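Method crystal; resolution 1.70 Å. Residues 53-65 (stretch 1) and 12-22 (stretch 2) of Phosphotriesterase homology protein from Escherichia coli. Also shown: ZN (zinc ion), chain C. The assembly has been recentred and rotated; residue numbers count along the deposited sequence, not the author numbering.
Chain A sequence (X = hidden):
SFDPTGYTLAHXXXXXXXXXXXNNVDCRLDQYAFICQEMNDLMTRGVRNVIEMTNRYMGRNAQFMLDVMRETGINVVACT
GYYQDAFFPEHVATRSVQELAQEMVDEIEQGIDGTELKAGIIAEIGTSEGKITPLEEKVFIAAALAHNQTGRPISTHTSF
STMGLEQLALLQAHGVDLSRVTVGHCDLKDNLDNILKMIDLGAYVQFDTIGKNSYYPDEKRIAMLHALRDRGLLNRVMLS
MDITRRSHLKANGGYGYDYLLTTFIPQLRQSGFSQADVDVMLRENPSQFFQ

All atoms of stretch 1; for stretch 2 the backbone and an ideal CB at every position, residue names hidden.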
# COMPACT_ATOMS: atom_id res chain seq x y z
N MET A 53 4.93 0.35 2.27
CA MET A 53 4.37 -0.97 2.57
C MET A 53 5.31 -2.11 2.93
O MET A 53 4.89 -3.28 2.97
CB MET A 53 3.53 -1.42 1.37
CG MET A 53 2.42 -0.46 0.98
SD MET A 53 0.98 -0.56 2.08
CE MET A 53 1.25 0.83 3.03
N THR A 54 6.58 -1.80 3.17
CA THR A 54 7.58 -2.82 3.49
C THR A 54 7.61 -3.08 5.00
O THR A 54 8.10 -2.25 5.75
CB THR A 54 9.02 -2.37 3.07
OG1 THR A 54 9.02 -1.92 1.70
CG2 THR A 54 10.01 -3.52 3.20
N ASN A 55 7.07 -4.22 5.44
CA ASN A 55 7.14 -4.54 6.87
C ASN A 55 8.51 -5.18 7.19
O ASN A 55 9.33 -5.43 6.29
CB ASN A 55 5.92 -5.34 7.39
CG ASN A 55 5.45 -6.43 6.46
OD1 ASN A 55 6.22 -7.32 6.09
ND2 ASN A 55 4.16 -6.42 6.15
N ARG A 56 8.77 -5.41 8.48
CA ARG A 56 10.08 -5.92 8.89
C ARG A 56 10.76 -6.99 8.05
O ARG A 56 11.86 -6.77 7.53
CB ARG A 56 10.06 -6.34 10.36
CG ARG A 56 11.44 -6.75 10.85
CD ARG A 56 11.50 -6.88 12.36
NE ARG A 56 12.79 -7.43 12.76
CZ ARG A 56 13.15 -7.66 14.02
NH1 ARG A 56 12.31 -7.38 15.01
NH2 ARG A 56 14.33 -8.21 14.28
N TYR A 57 10.11 -8.14 7.91
CA TYR A 57 10.68 -9.26 7.19
C TYR A 57 10.56 -9.25 5.66
O TYR A 57 10.79 -10.26 4.99
CB TYR A 57 10.20 -10.56 7.82
CG TYR A 57 10.59 -10.63 9.28
CD1 TYR A 57 11.88 -11.02 9.66
CD2 TYR A 57 9.70 -10.24 10.29
CE1 TYR A 57 12.28 -11.00 11.01
CE2 TYR A 57 10.09 -10.22 11.63
CZ TYR A 57 11.38 -10.60 11.99
OH TYR A 57 11.76 -10.57 13.31
N MET A 58 10.23 -8.07 5.14
CA MET A 58 10.16 -7.84 3.70
C MET A 58 11.42 -7.04 3.37
O MET A 58 11.68 -6.73 2.20
CB MET A 58 8.91 -7.03 3.33
CG MET A 58 7.62 -7.83 3.26
SD MET A 58 6.16 -6.78 3.14
CE MET A 58 6.15 -6.40 1.35
N GLY A 59 12.21 -6.73 4.39
CA GLY A 59 13.44 -5.99 4.17
C GLY A 59 13.34 -4.50 4.45
O GLY A 59 14.05 -3.70 3.83
N ARG A 60 12.46 -4.12 5.38
CA ARG A 60 12.28 -2.72 5.74
C ARG A 60 13.58 -2.13 6.29
O ARG A 60 14.41 -2.84 6.87
CB ARG A 60 11.17 -2.58 6.80
CG ARG A 60 10.79 -1.13 7.20
CD ARG A 60 9.78 -1.11 8.36
NE ARG A 60 10.39 -1.61 9.59
CZ ARG A 60 9.74 -2.27 10.55
NH1 ARG A 60 8.44 -2.51 10.45
NH2 ARG A 60 10.42 -2.75 11.58
N ASN A 61 13.76 -0.83 6.09
CA ASN A 61 14.94 -0.12 6.56
C ASN A 61 14.50 1.27 6.98
O ASN A 61 14.47 2.20 6.17
CB ASN A 61 15.98 -0.02 5.44
CG ASN A 61 17.34 0.40 5.94
OD1 ASN A 61 18.35 -0.14 5.49
ND2 ASN A 61 17.39 1.37 6.85
N ALA A 62 14.18 1.41 8.27
CA ALA A 62 13.73 2.68 8.83
C ALA A 62 14.72 3.83 8.61
O ALA A 62 14.31 4.93 8.27
CB ALA A 62 13.41 2.52 10.33
N GLN A 63 16.01 3.56 8.79
CA GLN A 63 17.01 4.60 8.63
C GLN A 63 17.03 5.16 7.20
O GLN A 63 17.10 6.37 7.00
CB GLN A 63 18.40 4.09 9.01
CG GLN A 63 19.40 5.20 9.17
CD GLN A 63 18.97 6.22 10.20
OE1 GLN A 63 18.78 5.89 11.37
NE2 GLN A 63 18.79 7.47 9.77
N PHE A 64 16.91 4.26 6.23
CA PHE A 64 16.88 4.60 4.81
C PHE A 64 15.72 5.54 4.54
O PHE A 64 15.86 6.51 3.79
CB PHE A 64 16.70 3.32 4.00
CG PHE A 64 16.83 3.50 2.52
CD1 PHE A 64 15.75 3.96 1.76
CD2 PHE A 64 18.00 3.15 1.86
CE1 PHE A 64 15.84 4.05 0.37
CE2 PHE A 64 18.11 3.24 0.48
CZ PHE A 64 17.03 3.69 -0.26
N MET A 65 14.57 5.24 5.15
CA MET A 65 13.37 6.07 4.98
C MET A 65 13.54 7.42 5.67
O MET A 65 13.11 8.45 5.13
CB MET A 65 12.12 5.33 5.48
CG MET A 65 11.83 4.03 4.72
SD MET A 65 10.25 3.26 5.08
CE MET A 65 10.61 2.47 6.67
N UNK A 12 3.48 2.05 -1.75
CA UNK A 12 4.79 2.05 -2.38
C UNK A 12 5.85 1.38 -1.52
O UNK A 12 5.64 1.10 -0.34
CB UNK A 12 5.22 3.49 -2.70
N UNK A 13 7.00 1.14 -2.14
CA UNK A 13 8.15 0.60 -1.45
C UNK A 13 9.31 1.50 -1.80
O UNK A 13 9.50 1.80 -2.97
CB UNK A 13 8.42 -0.86 -1.83
N UNK A 14 10.01 2.00 -0.78
CA UNK A 14 11.19 2.84 -0.97
C UNK A 14 12.42 1.99 -0.70
O UNK A 14 13.49 2.20 -1.30
CB UNK A 14 11.16 4.07 -0.06
N UNK A 15 12.29 1.06 0.25
CA UNK A 15 13.37 0.15 0.57
C UNK A 15 12.77 -1.19 0.92
O UNK A 15 12.19 -1.38 1.99
CB UNK A 15 14.24 0.68 1.71
N UNK A 16 12.89 -2.11 -0.03
CA UNK A 16 12.38 -3.46 0.14
C UNK A 16 13.45 -4.40 -0.38
O UNK A 16 14.20 -4.06 -1.30
CB UNK A 16 11.05 -3.66 -0.58
N UNK A 17 13.57 -5.56 0.26
CA UNK A 17 14.55 -6.55 -0.15
C UNK A 17 13.99 -7.97 -0.06
O UNK A 17 14.01 -8.59 1.00
CB UNK A 17 15.81 -6.43 0.71
N UNK A 18 13.47 -8.45 -1.19
CA UNK A 18 12.94 -9.80 -1.30
C UNK A 18 13.90 -10.62 -2.18
O UNK A 18 13.53 -11.66 -2.74
CB UNK A 18 11.52 -9.79 -1.88
N UNK A 19 15.14 -10.14 -2.29
CA UNK A 19 16.13 -10.80 -3.13
C UNK A 19 16.55 -12.17 -2.63
O UNK A 19 16.88 -13.04 -3.43
CB UNK A 19 17.37 -9.91 -3.25
N UNK A 20 16.53 -12.36 -1.31
CA UNK A 20 16.90 -13.64 -0.72
C UNK A 20 15.91 -14.75 -1.03
O UNK A 20 16.29 -15.91 -1.15
CB UNK A 20 17.04 -13.49 0.80
N UNK A 21 14.64 -14.39 -1.14
CA UNK A 21 13.57 -15.35 -1.44
C UNK A 21 13.56 -15.71 -2.92
O UNK A 21 13.19 -16.82 -3.31
CB UNK A 21 12.21 -14.78 -1.03
N UNK A 22 13.98 -14.75 -3.74
CA UNK A 22 13.97 -14.92 -5.19
C UNK A 22 15.30 -15.24 -5.88
O UNK A 22 15.31 -15.93 -6.90
CB UNK A 22 13.41 -13.64 -5.81
ZN ZN C . 3.63 -3.74 -2.22

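Position 12 points its CA-to-CB bond away from stretch 1, and nothing of that stretch lies within 5.5 Å of the ideal CB. Many side chains would fit. The N of M53 donates to the O of position 12 at 2.8 Å, nearly straight. The residue is E12, its carboxylate hydrogen-bonded elsewhere in the structure.

Position 13 points sideways, with its ideal CB 3.7 Å from T54 OG1. The zinc ion lies beyond, on the same side as the CB. A side chain that can bind metal would suit, and one with a second polar atom could also meet the hydroxyl. The residue is H13. Its NE2 binds zinc at 2.2 Å, and its ND1 donates to T54 OG1 at 2.7 Å.

Position 14 points toward stretch 1. Its ideal CB is 4.7 Å from F64 CE1 and 4.8 Å from M65 CG, so an apolar side chain is favoured, though the choice among several is open. It is L14. Its side chain packs loosely here, coming no closer than 4.7 Å, from L14 CB to F64 CE1. The nearest contact is by the backbone, L14 O to F64 CE1 at 3.4 Å.

Position 15 also points toward stretch 1. Its ideal CB is 3.6 Å from F64 CD1 and 4.2 Å from N61 CB, and the carbonyl of G59 offers an acceptor nearby. An aromatic or a donor would suit, and a ring with an NH combines both. H15 does so. Its ND1 donates to G59 O at 2.8 Å, a weak bond because the angle is bent. Its ring edge meets the face of F64. N61 CB sits over the face of the H15 ring, 3.4 Å from its centroid. A water joins H15 O to N61 N.

Position 16 points sideways, with T54 OG1 3.5 Å and M58 O 4.2 Å from the ideal CB. The methyl end of M58 lies near, so a medium or long apolar chain fits. I16 puts its CD1 3.9 Å from M58 CE.

Position 17 points sideways. Its backbone angles are extended, and its N donates to M58 O at 3.0 Å. G59 leaves room: an ideal CB there would lie 2.6 Å from this N. Several side chains would do. The carboxylate of D17 is not aimed at stretch 1; it can accept from position 19.

Position 18 points sideways; an apolar chain could reach back to M58. L18 does, with CD2 4.2 Å from M58 CB. It sits at the N-cap position, right before a helix.

Position 19 is out of reach of stretch 1. A small polar side chain could bond to D17. In S19, OG donates to D17 OD1 at 2.5 Å and N to D17 OD1 at 3.1 Å.

Position 20 is out of reach, with room for a CB. G20 is not forced by stretch 1.

Position 21 points toward stretch 1 from a distance, so only a long side chain would reach it, and a short one would also be tolerated. F21 brings CZ to 3.9 Å from Y57 O.

Position 22 is out of reach, and many would do. It is K22.

Stretch 2, residues 12-22: EHLHIDLSGFK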
# COMPACT_ATOMS: atom_id res chain seq x y z
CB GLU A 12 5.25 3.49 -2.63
CG GLU A 12 4.36 4.31 -3.54
CD GLU A 12 4.21 3.70 -4.92
OE1 GLU A 12 5.11 2.96 -5.37
OE2 GLU A 12 3.17 3.96 -5.56
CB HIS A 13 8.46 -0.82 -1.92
CG HIS A 13 7.39 -1.80 -1.58
ND1 HIS A 13 7.25 -2.38 -0.34
CD2 HIS A 13 6.34 -2.23 -2.31
CE1 HIS A 13 6.14 -3.11 -0.35
NE2 HIS A 13 5.56 -3.05 -1.53
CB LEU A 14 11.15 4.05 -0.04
CG LEU A 14 9.94 4.95 -0.32
CD1 LEU A 14 10.05 6.19 0.55
CD2 LEU A 14 9.90 5.32 -1.79
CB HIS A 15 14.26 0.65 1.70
CG HIS A 15 15.40 -0.27 2.00
ND1 HIS A 15 15.21 -1.55 2.48
CD2 HIS A 15 16.73 -0.12 1.87
CE1 HIS A 15 16.38 -2.15 2.62
NE2 HIS A 15 17.32 -1.30 2.25
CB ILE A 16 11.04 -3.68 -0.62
CG1 ILE A 16 10.55 -5.11 -0.42
CG2 ILE A 16 11.19 -3.34 -2.11
CD1 ILE A 16 9.17 -5.37 -0.96
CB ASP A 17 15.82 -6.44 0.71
CG ASP A 17 16.98 -7.31 0.18
OD1 ASP A 17 16.79 -8.05 -0.80
OD2 ASP A 17 18.08 -7.24 0.76
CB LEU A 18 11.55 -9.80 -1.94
CG LEU A 18 10.42 -9.07 -1.22
CD1 LEU A 18 9.10 -9.44 -1.87
CD2 LEU A 18 10.40 -9.45 0.26
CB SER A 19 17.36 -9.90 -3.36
OG SER A 19 18.11 -9.70 -2.17
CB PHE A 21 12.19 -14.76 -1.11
CG PHE A 21 12.01 -14.36 0.34
CD1 PHE A 21 12.42 -13.10 0.78
CD2 PHE A 21 11.40 -15.22 1.24
CE1 PHE A 21 12.21 -12.70 2.10
CE2 PHE A 21 11.19 -14.83 2.57
CZ PHE A 21 11.59 -13.57 3.00
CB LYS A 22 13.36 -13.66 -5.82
CG LYS A 22 12.02 -13.23 -5.21
CD LYS A 22 10.95 -14.31 -5.36
CE LYS A 22 9.82 -13.85 -6.26
NZ LYS A 22 8.79 -14.91 -6.44
O HOH W 1 11.77 0.29 4.10
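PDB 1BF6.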